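Local coordinates for protein putative isomerase (Sinorhizobium meliloti, PDB 2PPG) that is of unknown specific function but is a putative isomerase of the mandelate racemase/muconate lactonizing enzyme family, in the enolase superfamily, at residues G37-K42 / T46-F51. Residues are numbered along the deposited sequence; the frame is centred on the assembly and turned at random.
Sequences GYLVRK and TVYPTF
L39 and Y48 hold the two strands together with a pair of backbone bonds: L39 N to Y48 O and Y48 N to L39 O, both 2.9 Å, the second nearly straight at 170°. R41 N adds a bond to T46 O at 2.9 Å. Just before strand 38-41 begins and just after 46-49 ends, T50 N reaches G37 O at 3.2 Å and T50 OG1 touches the same oxygen weakly; positive phi (92°) suits glycine at G37. This is a two-stranded antiparallel beta hairpin, leading into strand 52-61 of the antiparallel sheet in a chain with the enolase-superfamily architecture.

Side chains meet on both faces. On that of L39, R41, T46 and Y48, L39 CD1 packs on Y48 CB (3.9 Å), and R41 CB lies 3.6 Å from Y48 CE2. The arginine turns at its middle torsions (chi3 -97°), setting NH1 over one face of the Y48 ring, too far for more than a weak cation-pi attraction; L39 CD1 covers a face of the guanidinium, whose NH1 bonds Y23 O. On that of Y38, V40, V47 and P49, Y38 CB meets V47 CG2 at 4.0 Å, and the Y38 ring edge borders Y48 O. Y38 OH hydrogen-bonds D86 of the second subunit, whose R114 bonds V47 O and makes a cation-pi contact with Y48.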
loop_
_atom_site.group_PDB
_atom_site.type_symbol
_atom_site.label_atom_id
_atom_site.label_comp_id
_atom_site.label_asym_id
_atom_site.label_seq_id
_atom_site.Cartn_x
_atom_site.Cartn_y
_atom_site.Cartn_z
ATOM N N GLY A 37 -38.021 33.209 6.847
ATOM C CA GLY A 37 -37.629 33.248 5.439
ATOM C C GLY A 37 -36.600 32.187 5.071
ATOM O O GLY A 37 -35.748 32.401 4.194
ATOM N N TYR A 38 -36.679 31.039 5.744
ATOM C CA TYR A 38 -35.757 29.940 5.518
ATOM C C TYR A 38 -36.481 28.780 4.862
ATOM O O TYR A 38 -37.365 28.194 5.461
ATOM C CB TYR A 38 -35.139 29.469 6.839
ATOM C CG TYR A 38 -34.023 30.342 7.406
ATOM C CD1 TYR A 38 -32.967 30.796 6.601
ATOM C CD2 TYR A 38 -34.001 30.678 8.762
ATOM C CE1 TYR A 38 -31.939 31.584 7.134
ATOM C CE2 TYR A 38 -32.981 31.462 9.298
ATOM C CZ TYR A 38 -31.957 31.909 8.486
ATOM O OH TYR A 38 -30.951 32.675 9.038
ATOM N N LEU A 39 -36.113 28.456 3.628
ATOM C CA LEU A 39 -36.612 27.249 2.982
ATOM C C LEU A 39 -35.574 26.114 3.040
ATOM O O LEU A 39 -34.395 26.351 3.318
ATOM C CB LEU A 39 -37.026 27.535 1.529
ATOM C CG LEU A 39 -35.969 27.928 0.487
ATOM C CD1 LEU A 39 -35.225 26.715 -0.081
ATOM C CD2 LEU A 39 -36.606 28.721 -0.647
ATOM N N VAL A 40 -36.024 24.889 2.772
ATOM C CA VAL A 40 -35.138 23.733 2.683
ATOM C C VAL A 40 -35.288 23.121 1.301
ATOM O O VAL A 40 -36.393 22.863 0.840
ATOM C CB VAL A 40 -35.445 22.691 3.793
ATOM C CG1 VAL A 40 -34.605 21.444 3.636
ATOM C CG2 VAL A 40 -35.205 23.301 5.142
ATOM N N ARG A 41 -34.168 22.909 0.634
ATOM C CA ARG A 41 -34.167 22.376 -0.721
ATOM C C ARG A 41 -34.020 20.854 -0.703
ATOM O O ARG A 41 -33.042 20.320 -0.188
ATOM C CB ARG A 41 -33.029 23.016 -1.507
ATOM C CG ARG A 41 -33.156 22.913 -3.000
ATOM C CD ARG A 41 -32.903 24.272 -3.635
ATOM N NE ARG A 41 -34.141 24.994 -3.929
ATOM C CZ ARG A 41 -34.216 26.309 -4.103
ATOM N NH1 ARG A 41 -33.132 27.063 -3.979
ATOM N NH2 ARG A 41 -35.381 26.876 -4.383
ATOM N N LYS A 42 -34.997 20.168 -1.274
ATOM C CA LYS A 42 -35.077 18.712 -1.203
ATOM C C LYS A 42 -33.862 18.007 -1.831
ATOM O O LYS A 42 -33.301 17.082 -1.242
ATOM C CB LYS A 42 -36.393 18.234 -1.839
ATOM C CG LYS A 42 -36.656 16.734 -1.752
ATOM C CD LYS A 42 -37.569 16.353 -0.580
ATOM C CE LYS A 42 -37.829 14.845 -0.580
ATOM N NZ LYS A 42 -38.972 14.461 0.299
ATOM N N THR A 46 -30.485 21.052 1.999
ATOM C CA THR A 46 -29.783 22.245 2.477
ATOM C C THR A 46 -30.712 23.448 2.675
ATOM O O THR A 46 -31.614 23.676 1.872
ATOM C CB THR A 46 -28.667 22.624 1.509
ATOM O OG1 THR A 46 -27.826 21.481 1.290
ATOM C CG2 THR A 46 -27.828 23.759 2.069
ATOM N N VAL A 47 -30.486 24.196 3.756
ATOM C CA VAL A 47 -31.285 25.367 4.101
ATOM C C VAL A 47 -30.808 26.621 3.345
ATOM O O VAL A 47 -29.600 26.900 3.271
ATOM C CB VAL A 47 -31.267 25.638 5.659
ATOM C CG1 VAL A 47 -29.907 26.149 6.140
ATOM C CG2 VAL A 47 -32.377 26.607 6.083
ATOM N N TYR A 48 -31.769 27.365 2.794
ATOM C CA TYR A 48 -31.515 28.614 2.062
ATOM C C TYR A 48 -32.372 29.758 2.603
ATOM O O TYR A 48 -33.495 29.530 3.058
ATOM C CB TYR A 48 -31.814 28.430 0.569
ATOM C CG TYR A 48 -30.861 27.495 -0.137
ATOM C CD1 TYR A 48 -29.695 27.971 -0.708
ATOM C CD2 TYR A 48 -31.128 26.132 -0.227
ATOM C CE1 TYR A 48 -28.817 27.130 -1.344
ATOM C CE2 TYR A 48 -30.260 25.280 -0.866
ATOM C CZ TYR A 48 -29.101 25.784 -1.417
ATOM O OH TYR A 48 -28.219 24.944 -2.052
ATOM N N PRO A 49 -31.838 30.995 2.575
ATOM C CA PRO A 49 -32.678 32.181 2.773
ATOM C C PRO A 49 -33.299 32.646 1.440
ATOM O O PRO A 49 -32.770 32.333 0.370
ATOM C CB PRO A 49 -31.687 33.215 3.302
ATOM C CG PRO A 49 -30.395 32.827 2.716
ATOM C CD PRO A 49 -30.423 31.358 2.386
ATOM N N THR A 50 -34.418 33.362 1.503
ATOM C CA THR A 50 -35.061 33.879 0.287
ATOM C C THR A 50 -34.419 35.193 -0.133
ATOM O O THR A 50 -34.470 35.583 -1.293
ATOM C CB THR A 50 -36.580 34.072 0.471
ATOM O OG1 THR A 50 -36.852 34.572 1.789
ATOM C CG2 THR A 50 -37.307 32.744 0.295
ATOM N N PHE A 51 -33.786 35.855 0.823
ATOM C CA PHE A 51 -33.099 37.120 0.605
ATOM C C PHE A 51 -31.584 36.893 0.526
ATOM O O PHE A 51 -31.086 35.856 0.960
ATOM C CB PHE A 51 -33.402 38.022 1.790
ATOM C CG PHE A 51 -33.160 37.354 3.114
ATOM C CD1 PHE A 51 -31.936 37.479 3.754
ATOM C CD2 PHE A 51 -34.144 36.557 3.699
ATOM C CE1 PHE A 51 -31.701 36.852 4.962
ATOM C CE2 PHE A 51 -33.921 35.935 4.913
ATOM C CZ PHE A 51 -32.692 36.086 5.545
#